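PDB 5ANZ: soluble lytic transglycosylase B3 from Pseudomonas aeruginosa, which probably cleaves peptidoglycan as a lytic transglycosylase, taking part in turnover of the bacterial cell wall, and binds a calcium ion. Local coordinates for residues Lys154-Ser159 with Ser192-Ser197; His174-Ala179 with Gln206-Thr211; Phe255-Pro260 with Gly311-Val316; Phe263-Ala268 with Leu303-Gly308; Glu367-Leu372 with Ala381-Ile386. All coordinates share one frame; numbering follows the deposited sequence.

In the fold
Contacts 1 and 2 lie on the opposite side of the chain's centre from contacts 3 and 4, though all four belong to the transglycosylase SLT domain; contact 5 belongs to the putative peptidoglycan-binding domain. Helix 170-186 supplies one segment of contact 2 and packs against contact 1, and the two contacts touch through I157 and L177. Contacts 3 and 4 meet in the five-stranded sheet, where strands 300-304 and 313-316 run side by side. Contact 3 is the most buried; contact 5 lies nearest the surface, with most of its touching residues exposed. Backbone bonds dominate contacts 1 and 3, apolar packing dominates contact 4, and in contacts 2 and 5 a single glutamine amide pairs with a helix start or a turn.

Contact 1 (Lys154-Ser159 with Ser192-Ser197); sequences KNVIRS and SFMIGS
A two-stranded antiparallel ribbon joins K154 and N155 to I195 and G196, and the first strand runs straight into helix 156-166. G196 N donates to K154 O at 2.9 Å, while the return bond from K154 N to G196 O is weak. One residue further, V156 N points almost squarely at M194 O (2.9 Å, 173° at the hydrogen), so the ribbon's last rung reaches the first residue of the helix. M194, the centre of an inverse gamma turn, holds its CG anti to the backbone N (chi1 -169°), where it meets V156 CB at 3.8 Å; its sulphur continues toward I157 CD1. V156 CG2 lies over the I195-G196 peptide, 3.7 Å from I195 C. N155 is the N-cap: its OD1 accepts from R158 N in the carbonyl plane, on a lone pair, and more weakly from I157 N. Its ND2 reaches S192 O through a water. A second water joins S159 OG to S197 O (2.7 Å from the water). Around the ribbon, M194 and I157 pack on A180, I183 and L184 of helix 170-186, while K154 and S159 lean on V82 of helix 80-87.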
# COMPACT_ATOMS: atom_id res chain seq x y z
N LYS A 154 -11.51 10.34 -12.47
CA LYS A 154 -12.84 9.77 -12.40
C LYS A 154 -13.62 10.37 -11.26
O LYS A 154 -13.10 10.56 -10.16
CB LYS A 154 -12.74 8.25 -12.27
CG LYS A 154 -12.15 7.58 -13.50
CD LYS A 154 -12.22 6.06 -13.39
CE LYS A 154 -11.83 5.38 -14.71
NZ LYS A 154 -10.43 5.69 -15.10
N ASN A 155 -14.89 10.67 -11.52
CA ASN A 155 -15.77 11.16 -10.50
C ASN A 155 -16.08 10.06 -9.49
O ASN A 155 -16.54 8.97 -9.88
CB ASN A 155 -17.07 11.69 -11.11
CG ASN A 155 -17.96 12.30 -10.06
OD1 ASN A 155 -18.74 11.60 -9.42
ND2 ASN A 155 -17.81 13.62 -9.84
N VAL A 156 -15.82 10.35 -8.22
CA VAL A 156 -15.92 9.34 -7.16
C VAL A 156 -17.34 8.79 -7.05
O VAL A 156 -17.52 7.59 -6.84
CB VAL A 156 -15.48 9.93 -5.81
CG1 VAL A 156 -15.84 9.01 -4.65
CG2 VAL A 156 -13.97 10.19 -5.86
N ILE A 157 -18.34 9.67 -7.22
CA ILE A 157 -19.73 9.19 -7.12
C ILE A 157 -20.04 8.23 -8.27
O ILE A 157 -20.64 7.17 -8.07
CB ILE A 157 -20.74 10.34 -7.12
CG1 ILE A 157 -20.46 11.28 -5.95
CG2 ILE A 157 -22.17 9.78 -7.09
CD1 ILE A 157 -20.58 10.66 -4.57
N ARG A 158 -19.60 8.57 -9.47
CA ARG A 158 -19.83 7.71 -10.61
C ARG A 158 -19.14 6.37 -10.45
O ARG A 158 -19.72 5.31 -10.70
CB ARG A 158 -19.36 8.37 -11.91
CG ARG A 158 -19.76 7.55 -13.13
CD ARG A 158 -19.29 8.19 -14.43
NE ARG A 158 -19.76 7.43 -15.58
CZ ARG A 158 -19.47 7.72 -16.84
NH1 ARG A 158 -18.68 8.76 -17.12
NH2 ARG A 158 -19.94 6.96 -17.82
N SER A 159 -17.89 6.40 -10.01
CA SER A 159 -17.12 5.16 -9.89
C SER A 159 -17.71 4.24 -8.82
O SER A 159 -17.91 3.05 -9.07
CB SER A 159 -15.66 5.47 -9.57
OG SER A 159 -15.08 6.23 -10.62
N SER A 192 -18.67 18.25 -8.58
CA SER A 192 -17.92 18.27 -9.83
C SER A 192 -16.43 18.00 -9.66
O SER A 192 -15.79 17.53 -10.60
CB SER A 192 -18.08 19.62 -10.53
OG SER A 192 -19.41 19.80 -10.97
N PHE A 193 -15.88 18.31 -8.49
CA PHE A 193 -14.43 18.16 -8.28
C PHE A 193 -14.07 17.00 -7.35
O PHE A 193 -12.93 16.89 -6.91
CB PHE A 193 -13.83 19.48 -7.75
CG PHE A 193 -14.09 20.65 -8.66
CD1 PHE A 193 -13.75 20.59 -10.00
CD2 PHE A 193 -14.68 21.80 -8.17
CE1 PHE A 193 -13.99 21.67 -10.84
CE2 PHE A 193 -14.92 22.87 -9.01
CZ PHE A 193 -14.59 22.80 -10.34
N MET A 194 -15.04 16.15 -7.04
CA MET A 194 -14.74 14.98 -6.18
C MET A 194 -14.15 13.87 -7.02
O MET A 194 -14.84 12.95 -7.48
CB MET A 194 -15.99 14.49 -5.45
CG MET A 194 -15.63 13.48 -4.38
SD MET A 194 -17.13 12.84 -3.62
CE MET A 194 -16.71 13.05 -1.92
N ILE A 195 -12.84 13.99 -7.23
CA ILE A 195 -12.13 13.16 -8.18
C ILE A 195 -11.30 12.11 -7.45
O ILE A 195 -10.86 12.31 -6.31
CB ILE A 195 -11.19 14.01 -9.08
CG1 ILE A 195 -12.00 15.04 -9.85
CG2 ILE A 195 -10.42 13.12 -10.02
CD1 ILE A 195 -13.12 14.43 -10.60
N GLY A 196 -11.10 10.98 -8.11
CA GLY A 196 -10.27 9.92 -7.54
C GLY A 196 -10.10 8.76 -8.50
O GLY A 196 -10.38 8.86 -9.71
N SER A 197 -9.64 7.63 -7.97
CA SER A 197 -9.39 6.44 -8.78
C SER A 197 -10.66 5.61 -9.01
O SER A 197 -11.70 5.88 -8.41
CB SER A 197 -8.35 5.56 -8.08
OG SER A 197 -9.00 4.80 -7.07
O HOH W 1 -13.54 7.86 -8.89
O HOH W 2 -16.33 15.14 -11.84

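Contact 2 (His174-Ala179 with Gln206-Thr211); sequences HAQLLA and QFIPTT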
# COMPACT_ATOMS: atom_id res chain seq x y z
N HIS A 174 -21.17 0.27 -1.68
CA HIS A 174 -22.33 0.92 -1.06
C HIS A 174 -21.90 1.73 0.16
O HIS A 174 -22.34 2.86 0.35
CB HIS A 174 -23.39 -0.11 -0.65
CG HIS A 174 -24.30 -0.51 -1.77
ND1 HIS A 174 -24.01 -1.54 -2.64
CD2 HIS A 174 -25.50 -0.02 -2.17
CE1 HIS A 174 -24.99 -1.66 -3.52
NE2 HIS A 174 -25.90 -0.75 -3.26
N ALA A 175 -21.05 1.14 0.99
CA ALA A 175 -20.58 1.80 2.20
C ALA A 175 -19.78 3.06 1.87
O ALA A 175 -19.95 4.11 2.49
CB ALA A 175 -19.75 0.85 3.03
N GLN A 176 -18.88 2.96 0.91
CA GLN A 176 -18.06 4.11 0.55
C GLN A 176 -18.90 5.17 -0.13
O GLN A 176 -18.64 6.37 0.03
CB GLN A 176 -16.91 3.68 -0.35
CG GLN A 176 -15.98 2.71 0.33
CD GLN A 176 -15.39 3.27 1.61
OE1 GLN A 176 -15.08 4.45 1.70
NE2 GLN A 176 -15.22 2.40 2.61
N LEU A 177 -19.91 4.75 -0.88
CA LEU A 177 -20.75 5.69 -1.62
C LEU A 177 -21.58 6.54 -0.65
O LEU A 177 -21.69 7.74 -0.82
CB LEU A 177 -21.66 4.95 -2.61
CG LEU A 177 -22.59 5.81 -3.46
CD1 LEU A 177 -21.82 6.88 -4.23
CD2 LEU A 177 -23.36 4.92 -4.41
N LEU A 178 -22.13 5.90 0.37
CA LEU A 178 -22.84 6.66 1.39
C LEU A 178 -21.89 7.64 2.09
O LEU A 178 -22.25 8.79 2.36
CB LEU A 178 -23.49 5.73 2.41
CG LEU A 178 -24.58 6.38 3.25
CD1 LEU A 178 -25.76 6.78 2.37
CD2 LEU A 178 -25.03 5.44 4.36
N ALA A 179 -20.67 7.20 2.34
CA ALA A 179 -19.69 8.02 3.03
C ALA A 179 -19.31 9.22 2.16
O ALA A 179 -19.16 10.33 2.66
CB ALA A 179 -18.46 7.20 3.39
N GLN A 206 -5.44 9.92 -1.74
CA GLN A 206 -6.06 8.66 -2.16
C GLN A 206 -6.72 7.93 -0.99
O GLN A 206 -6.73 6.70 -0.93
CB GLN A 206 -5.04 7.77 -2.86
CG GLN A 206 -4.55 8.39 -4.18
CD GLN A 206 -5.59 8.31 -5.29
OE1 GLN A 206 -5.88 7.22 -5.82
NE2 GLN A 206 -6.17 9.46 -5.64
N PHE A 207 -7.32 8.72 -0.09
CA PHE A 207 -8.21 8.17 0.94
C PHE A 207 -9.52 7.66 0.33
O PHE A 207 -10.13 8.38 -0.45
CB PHE A 207 -8.61 9.24 1.95
CG PHE A 207 -7.54 9.63 2.95
CD1 PHE A 207 -6.32 8.98 3.03
CD2 PHE A 207 -7.83 10.64 3.87
CE1 PHE A 207 -5.38 9.35 4.00
CE2 PHE A 207 -6.91 11.01 4.85
CZ PHE A 207 -5.70 10.37 4.92
N ILE A 208 -10.00 6.48 0.73
CA ILE A 208 -11.39 6.13 0.43
C ILE A 208 -12.29 6.96 1.36
O ILE A 208 -11.84 7.47 2.38
CB ILE A 208 -11.67 4.62 0.60
CG1 ILE A 208 -11.38 4.17 2.04
CG2 ILE A 208 -10.83 3.81 -0.38
CD1 ILE A 208 -11.68 2.69 2.29
N PRO A 209 -13.57 7.12 0.99
CA PRO A 209 -14.45 8.01 1.76
C PRO A 209 -14.49 7.74 3.27
O PRO A 209 -14.40 8.71 4.04
CB PRO A 209 -15.81 7.75 1.12
CG PRO A 209 -15.44 7.54 -0.37
CD PRO A 209 -14.18 6.70 -0.29
N THR A 210 -14.60 6.49 3.71
CA THR A 210 -14.68 6.26 5.15
C THR A 210 -13.36 6.65 5.84
O THR A 210 -13.36 7.14 6.97
CB THR A 210 -15.05 4.78 5.48
OG1 THR A 210 -14.08 3.90 4.90
CG2 THR A 210 -16.45 4.44 4.97
N THR A 211 -12.22 6.48 5.16
CA THR A 211 -10.96 6.93 5.72
C THR A 211 -10.89 8.46 5.79
O THR A 211 -10.43 9.03 6.78
CB THR A 211 -9.75 6.39 4.91
OG1 THR A 211 -9.76 4.96 4.97
CG2 THR A 211 -8.44 6.94 5.45
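Helix 170-186 passes the start of helix 209-215 most closely where the CA atoms of A179 and P209 lie 5.4 Å apart. I208 takes the N-cap position, and P209 and T210 form the first turn. Q176 carries the contact. Its chain bends at chi2 (-58°), placing CD back toward the other helix, and the amide then crosses T210 at about a right angle and grips it twice. OE1 accepts from T210 N at 2.9 Å, in the carbonyl plane and on a lone pair, while NE2 donates to T210 OG1 at 3.0 Å with the hydroxyl oxygen in the amide plane. Two bonds from one flat group fix its rotation. The aliphatic lining is tight: P209 CD sits 3.1 Å from Q176 OE1, and I208 CD1 lies 3.6 Å from Q176 NE2. A179 CB meets P209 CB at 3.5 Å and T210 CG2 at 3.8 Å. I208 and T211 bind N-acetyl-D-glucosamine in another structure of this protein; Q176 bonds to T210 between them and so probably helps to position their turn. L160 of helix 156-166 touches both Q176 and P209, A179 O accepts from N213 of helix 209-215, and F207 and T211 face helix 231-244.

Contact 3 (Phe255-Pro260 with Gly311-Val316); sequences FEVRLP and GPAFLV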
# COMPACT_ATOMS: atom_id res chain seq x y z
N PHE A 255 15.87 -0.86 7.58
CA PHE A 255 17.14 -0.65 6.91
C PHE A 255 17.65 -1.95 6.32
O PHE A 255 17.27 -3.04 6.75
CB PHE A 255 18.17 -0.05 7.88
CG PHE A 255 18.18 -0.71 9.24
CD1 PHE A 255 18.90 -1.87 9.47
CD2 PHE A 255 17.45 -0.17 10.29
CE1 PHE A 255 18.90 -2.47 10.71
CE2 PHE A 255 17.45 -0.77 11.53
CZ PHE A 255 18.17 -1.92 11.74
N GLU A 256 18.53 -1.83 5.33
CA GLU A 256 19.12 -3.01 4.73
C GLU A 256 20.11 -3.68 5.66
O GLU A 256 20.81 -3.01 6.41
CB GLU A 256 19.81 -2.64 3.41
CG GLU A 256 20.28 -3.85 2.64
CD GLU A 256 20.89 -3.49 1.31
OE1 GLU A 256 21.05 -2.28 1.03
OE2 GLU A 256 21.18 -4.43 0.54
N VAL A 257 20.18 -5.01 5.60
CA VAL A 257 21.09 -5.78 6.42
C VAL A 257 21.80 -6.83 5.59
O VAL A 257 21.43 -7.09 4.45
CB VAL A 257 20.39 -6.46 7.60
CG1 VAL A 257 19.77 -5.41 8.52
CG2 VAL A 257 19.32 -7.45 7.09
N ARG A 258 22.82 -7.43 6.18
CA ARG A 258 23.51 -8.56 5.57
C ARG A 258 23.24 -9.82 6.38
O ARG A 258 23.42 -9.83 7.60
CB ARG A 258 25.02 -8.29 5.49
CG ARG A 258 25.84 -9.46 4.99
CD ARG A 258 27.33 -9.23 5.20
NE ARG A 258 27.84 -8.09 4.44
CZ ARG A 258 29.08 -7.61 4.53
NH1 ARG A 258 29.95 -8.18 5.36
NH2 ARG A 258 29.45 -6.57 3.80
N LEU A 259 22.79 -10.88 5.71
CA LEU A 259 22.54 -12.15 6.39
C LEU A 259 23.76 -13.06 6.36
O LEU A 259 24.50 -13.08 5.38
CB LEU A 259 21.36 -12.87 5.75
CG LEU A 259 20.05 -12.08 5.83
CD1 LEU A 259 18.90 -12.83 5.19
CD2 LEU A 259 19.75 -11.76 7.29
N PRO A 260 23.96 -13.82 7.44
CA PRO A 260 25.04 -14.81 7.52
C PRO A 260 24.78 -16.05 6.67
O PRO A 260 23.68 -16.24 6.14
CB PRO A 260 25.05 -15.19 9.00
CG PRO A 260 23.65 -14.99 9.44
CD PRO A 260 23.21 -13.74 8.71
N GLY A 311 18.54 -12.24 -2.87
CA GLY A 311 18.36 -10.81 -3.01
C GLY A 311 18.69 -10.06 -1.74
O GLY A 311 19.18 -10.64 -0.77
N PRO A 312 18.42 -8.76 -1.73
CA PRO A 312 18.70 -7.95 -0.55
C PRO A 312 17.76 -8.26 0.62
O PRO A 312 16.65 -8.77 0.41
CB PRO A 312 18.51 -6.52 -1.06
CG PRO A 312 17.50 -6.66 -2.15
CD PRO A 312 17.84 -7.98 -2.83
N ALA A 313 18.23 -8.00 1.83
CA ALA A 313 17.46 -8.27 3.04
C ALA A 313 17.32 -6.99 3.85
O ALA A 313 18.23 -6.16 3.88
CB ALA A 313 18.13 -9.35 3.87
N PHE A 314 16.15 -6.82 4.48
CA PHE A 314 15.88 -5.64 5.29
C PHE A 314 15.34 -6.05 6.64
O PHE A 314 14.58 -7.01 6.72
CB PHE A 314 14.86 -4.74 4.59
CG PHE A 314 15.31 -4.25 3.25
CD1 PHE A 314 15.10 -5.01 2.11
CD2 PHE A 314 15.94 -3.03 3.12
CE1 PHE A 314 15.52 -4.56 0.86
CE2 PHE A 314 16.37 -2.58 1.87
CZ PHE A 314 16.15 -3.34 0.75
N LEU A 315 15.71 -5.32 7.70
CA LEU A 315 14.96 -5.43 8.95
C LEU A 315 13.95 -4.30 8.93
O LEU A 315 14.33 -3.17 8.69
CB LEU A 315 15.85 -5.33 10.18
CG LEU A 315 16.68 -6.58 10.44
CD1 LEU A 315 17.55 -6.40 11.66
CD2 LEU A 315 15.74 -7.78 10.61
N VAL A 316 12.68 -4.60 9.19
CA VAL A 316 11.67 -3.55 9.16
C VAL A 316 11.01 -3.40 10.52
O VAL A 316 10.74 -4.37 11.22
CB VAL A 316 10.63 -3.78 8.06
CG1 VAL A 316 11.31 -3.77 6.69
CG2 VAL A 316 9.88 -5.10 8.26
O HOH W 3 21.08 -6.90 1.94
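The side chains of V257 and L259 close on the small A313, on one face of two antiparallel strands, 255-258 and 313-316, whose directions differ by 127°. A313 rises only as far as CB, and L259 fills the dip above it with CD1, 3.8 Å away. V257 comes in from beside it: CG2 lies 3.9 Å from A313 CB, while CG1 (chi1 -62°, anti to the carbonyl carbon) crosses L315, next in the row, at about a right angle and meets its CG at 3.8 Å. At the end of this row the F255 ring approaches L315 CB with CE1. The face of E256 and F314 is filled differently: the CA atoms of E256 and F314 lie 4.2 Å apart, and the F314 ring crosses E256 obliquely, CD2 3.6 Å from E256 CA and CE2 3.8 Å from E256 CB. Beyond CG the glutamate runs on extended, and OE2 reaches P312 CB. Its carboxylate is held from outside, by the backbone N atoms of V350 and G351. F255 and L315 exchange two backbone bonds, and V257 N donates to A313 O at 2.8 Å. Strand 313-316 is flanked on its other edge by strand 300-304, and helix 276-280 covers F255 and L315 through L276.

Contact 4 (Phe263-Ala268 with Leu303-Gly308); sequences FDYSLA and LLLPAG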
# COMPACT_ATOMS: atom_id res chain seq x y z
N PHE A 263 21.65 -19.12 6.94
CA PHE A 263 20.66 -18.43 7.77
C PHE A 263 19.31 -19.14 7.72
O PHE A 263 18.97 -19.76 6.72
CB PHE A 263 20.52 -16.97 7.32
CG PHE A 263 19.64 -16.14 8.23
CD1 PHE A 263 20.13 -15.64 9.42
CD2 PHE A 263 18.34 -15.84 7.87
CE1 PHE A 263 19.34 -14.87 10.25
CE2 PHE A 263 17.54 -15.07 8.69
CZ PHE A 263 18.05 -14.59 9.89
N ASP A 264 18.56 -19.04 8.81
CA ASP A 264 17.23 -19.62 8.86
C ASP A 264 16.25 -18.68 8.17
O ASP A 264 15.68 -17.79 8.79
CB ASP A 264 16.81 -19.89 10.30
CG ASP A 264 15.46 -20.58 10.40
OD1 ASP A 264 14.95 -21.04 9.36
OD2 ASP A 264 14.91 -20.68 11.52
N TYR A 265 16.06 -18.89 6.87
CA TYR A 265 15.25 -17.99 6.06
C TYR A 265 13.76 -18.12 6.38
O TYR A 265 12.94 -17.33 5.90
CB TYR A 265 15.52 -18.22 4.57
CG TYR A 265 16.94 -17.89 4.16
CD1 TYR A 265 17.33 -16.58 3.94
CD2 TYR A 265 17.89 -18.89 3.97
CE1 TYR A 265 18.63 -16.27 3.57
CE2 TYR A 265 19.18 -18.59 3.59
CZ TYR A 265 19.54 -17.27 3.39
OH TYR A 265 20.83 -16.95 3.01
N SER A 266 13.41 -19.10 7.21
CA SER A 266 12.02 -19.25 7.62
C SER A 266 11.58 -18.13 8.56
O SER A 266 10.39 -17.92 8.78
CB SER A 266 11.80 -20.62 8.30
OG SER A 266 12.52 -20.71 9.51
N LEU A 267 12.56 -17.38 9.08
CA LEU A 267 12.29 -16.24 9.96
C LEU A 267 11.77 -15.00 9.23
O LEU A 267 11.40 -14.01 9.86
CB LEU A 267 13.56 -15.86 10.73
CG LEU A 267 13.96 -16.67 11.97
CD1 LEU A 267 12.75 -17.35 12.61
CD2 LEU A 267 15.05 -17.67 11.68
N ALA A 268 11.75 -15.05 7.90
CA ALA A 268 11.34 -13.90 7.10
C ALA A 268 9.82 -13.83 6.96
O ALA A 268 9.26 -14.22 5.94
CB ALA A 268 12.01 -13.95 5.74
N LEU A 303 12.17 -9.55 9.46
CA LEU A 303 13.06 -9.70 8.30
C LEU A 303 12.26 -9.76 6.99
O LEU A 303 11.37 -10.60 6.82
CB LEU A 303 13.91 -10.96 8.45
CG LEU A 303 14.69 -11.39 7.21
CD1 LEU A 303 15.75 -10.36 6.88
CD2 LEU A 303 15.33 -12.76 7.44
N LEU A 304 12.58 -8.84 6.08
CA LEU A 304 11.96 -8.81 4.76
C LEU A 304 12.95 -9.19 3.65
O LEU A 304 14.04 -8.62 3.55
CB LEU A 304 11.39 -7.41 4.50
CG LEU A 304 10.69 -7.11 3.18
CD1 LEU A 304 9.34 -7.81 3.09
CD2 LEU A 304 10.52 -5.61 3.06
N LEU A 305 12.56 -10.17 2.83
CA LEU A 305 13.36 -10.60 1.68
C LEU A 305 12.55 -10.48 0.39
O LEU A 305 11.98 -11.47 -0.07
CB LEU A 305 13.82 -12.05 1.83
CG LEU A 305 14.88 -12.45 2.86
CD1 LEU A 305 14.97 -13.97 2.94
CD2 LEU A 305 16.22 -11.87 2.46
N PRO A 306 12.51 -9.28 -0.21
CA PRO A 306 11.58 -9.05 -1.32
C PRO A 306 11.83 -9.94 -2.56
O PRO A 306 10.89 -10.15 -3.33
CB PRO A 306 11.79 -7.57 -1.67
CG PRO A 306 13.08 -7.18 -1.03
CD PRO A 306 13.28 -8.08 0.15
N ALA A 307 13.04 -10.46 -2.72
CA ALA A 307 13.32 -11.37 -3.84
C ALA A 307 14.01 -12.65 -3.39
O ALA A 307 14.83 -13.21 -4.12
CB ALA A 307 14.16 -10.66 -4.89
N GLY A 308 13.68 -13.13 -2.19
CA GLY A 308 14.22 -14.40 -1.72
C GLY A 308 15.66 -14.32 -1.23
O GLY A 308 16.22 -13.21 -1.14
O HOH W 4 10.90 -11.72 10.76
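The backbone N of L303 donates to a water at 2.8 Å, and this water also sits close to L267 O of the loop facing the strand. The loop, 263-268, belongs to the connection between strands 254-258 and 274-275 of the five-stranded antiparallel sheet; it packs on the end of strand 300-304 and the residues that follow. It opens with an Asx turn, in which D264 OD1 accepts from S266 N, and continues as a short 3-10 segment, 265-267, that turns the chain toward L303. No direct hydrogen bond crosses between the two segments; apolar contacts do the work. F263 and L303 reach toward each other tip to tip, F263 CE2 lying 3.4 Å from L303 CD2; each residue holds its CG anti to the backbone N (chi1 -173° and 169°). L303 CD2 also meets A268 CB at 3.9 Å. A268 CA adds a CH...O contact to L303 O at 3.3 Å. W279 of helix 276-280 covers F263, L267 and L303. A268 O is bonded to R395 of helix 388-401, which ties this loop to the peptidoglycan-binding part of the chain. Next along, L305 CD1 meets the edge of the Y265 ring at CD1, 3.7 Å away and near the ring plane. The same L305 methyl is touched by A268 as well, whose CB lies 4.1 Å from L305 CD1.

Contact 5 (Glu367-Leu372 with Ala381-Ile386); sequences ELQRQL and AVDGII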
# COMPACT_ATOMS: atom_id res chain seq x y z
N GLU A 367 -1.10 -22.74 -10.36
CA GLU A 367 -0.49 -24.03 -10.65
C GLU A 367 0.43 -24.44 -9.50
O GLU A 367 0.44 -25.61 -9.11
CB GLU A 367 0.29 -24.00 -11.96
CG GLU A 367 0.70 -25.38 -12.46
CD GLU A 367 1.57 -25.33 -13.70
OE1 GLU A 367 1.80 -24.23 -14.24
OE2 GLU A 367 2.04 -26.41 -14.13
N LEU A 368 1.19 -23.47 -8.99
CA LEU A 368 2.11 -23.74 -7.88
C LEU A 368 1.37 -24.28 -6.68
O LEU A 368 1.82 -25.25 -6.04
CB LEU A 368 2.88 -22.48 -7.49
CG LEU A 368 3.69 -22.62 -6.20
CD1 LEU A 368 4.78 -23.65 -6.38
CD2 LEU A 368 4.27 -21.28 -5.77
N GLN A 369 0.25 -23.65 -6.35
CA GLN A 369 -0.53 -24.07 -5.19
C GLN A 369 -1.08 -25.48 -5.38
O GLN A 369 -1.10 -26.28 -4.44
CB GLN A 369 -1.66 -23.08 -4.91
CG GLN A 369 -1.17 -21.79 -4.24
CD GLN A 369 -2.23 -20.71 -4.20
OE1 GLN A 369 -3.07 -20.62 -5.09
NE2 GLN A 369 -2.19 -19.87 -3.16
N ARG A 370 -1.52 -25.78 -6.61
CA ARG A 370 -2.06 -27.11 -6.90
C ARG A 370 -0.95 -28.18 -6.85
O ARG A 370 -1.18 -29.30 -6.39
CB ARG A 370 -2.77 -27.11 -8.26
CG ARG A 370 -4.07 -26.32 -8.27
CD ARG A 370 -4.75 -26.41 -9.63
NE ARG A 370 -6.03 -25.72 -9.66
CZ ARG A 370 -6.56 -25.17 -10.75
NH1 ARG A 370 -5.91 -25.24 -11.91
NH2 ARG A 370 -7.74 -24.56 -10.69
N GLN A 371 0.24 -27.82 -7.31
CA GLN A 371 1.36 -28.76 -7.32
C GLN A 371 1.86 -29.03 -5.91
O GLN A 371 2.24 -30.16 -5.58
CB GLN A 371 2.50 -28.23 -8.20
CG GLN A 371 2.29 -28.45 -9.69
CD GLN A 371 2.55 -29.89 -10.09
OE1 GLN A 371 3.65 -30.24 -10.51
NE2 GLN A 371 1.53 -30.73 -9.95
N LEU A 372 1.87 -27.99 -5.08
CA LEU A 372 2.27 -28.14 -3.68
C LEU A 372 1.32 -29.10 -2.97
O LEU A 372 1.76 -30.03 -2.28
CB LEU A 372 2.29 -26.78 -2.97
CG LEU A 372 3.41 -25.82 -3.35
CD1 LEU A 372 3.07 -24.40 -2.92
CD2 LEU A 372 4.74 -26.27 -2.75
N ALA A 381 -6.11 -22.64 0.56
CA ALA A 381 -6.98 -22.54 -0.60
C ALA A 381 -6.19 -22.21 -1.87
O ALA A 381 -5.17 -21.54 -1.82
CB ALA A 381 -8.07 -21.50 -0.37
N VAL A 382 -6.68 -22.71 -3.00
CA VAL A 382 -6.07 -22.43 -4.30
C VAL A 382 -6.65 -21.15 -4.90
O VAL A 382 -7.57 -21.21 -5.71
CB VAL A 382 -6.27 -23.60 -5.28
CG1 VAL A 382 -5.69 -23.25 -6.64
CG2 VAL A 382 -5.63 -24.87 -4.73
N ASP A 383 -6.10 -20.01 -4.52
CA ASP A 383 -6.65 -18.72 -4.93
C ASP A 383 -5.67 -17.89 -5.77
O ASP A 383 -6.01 -16.80 -6.23
CB ASP A 383 -7.07 -17.91 -3.70
CG ASP A 383 -5.98 -17.84 -2.64
OD1 ASP A 383 -4.80 -18.14 -2.96
OD2 ASP A 383 -6.30 -17.48 -1.49
N GLY A 384 -4.46 -18.40 -5.95
CA GLY A 384 -3.44 -17.67 -6.68
C GLY A 384 -2.77 -16.59 -5.85
O GLY A 384 -1.95 -15.82 -6.36
N ILE A 385 -3.11 -16.53 -4.57
CA ILE A 385 -2.50 -15.54 -3.68
C ILE A 385 -1.44 -16.17 -2.78
O ILE A 385 -1.73 -17.04 -1.96
CB ILE A 385 -3.55 -14.86 -2.80
CG1 ILE A 385 -4.52 -14.07 -3.67
CG2 ILE A 385 -2.88 -13.96 -1.77
CD1 ILE A 385 -5.66 -13.44 -2.90
N ILE A 386 -0.20 -15.72 -2.95
CA ILE A 386 0.90 -16.24 -2.13
C ILE A 386 0.90 -15.58 -0.76
O ILE A 386 1.62 -14.60 -0.54
CB ILE A 386 2.27 -16.01 -2.79
CG1 ILE A 386 2.27 -16.48 -4.24
CG2 ILE A 386 3.37 -16.71 -1.98
CD1 ILE A 386 1.74 -17.88 -4.44
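Q369 sends its CG anti to the carbonyl carbon (chi1 -77°) and continues extended (chi2 169°), so that CD stands well out from helix 362-374 toward the turn at D383. D383 holds its CG in the crowded position between the backbone N and the carbonyl carbon (chi1 50°), which brings CG back toward the turn; OD1 then meets the amide. Both polar atoms of the amide are used: OE1 accepts from G384 N at 2.8 Å, the donor somewhat tilted from the carbonyl plane, and NE2 donates to D383 OD1 at 3.1 Å. That oxygen has a second donor, I385 N at 2.8 Å, which closes an Asx turn; the two donors come from opposite faces of the carboxylate plane. NE2 also bonds to T390 OG1 of helix 388-401. On the flank R370 lies across V382 at about a right angle, its CG 3.8 Å from V382 CG1, and elsewhere on the same helix L368 CD2 only just reaches I386 CD1 (4.4 Å). L368 itself packs on L414 and I394 from the other helices of this putative peptidoglycan-binding domain. With the carboxylate and the glycine N both tied to one amide, the link between helices 362-374 and 388-401 is fastened to the first of them by a buried neutral group, and the two N-H donors on OD1 would help to stabilise the aspartate in its charged form.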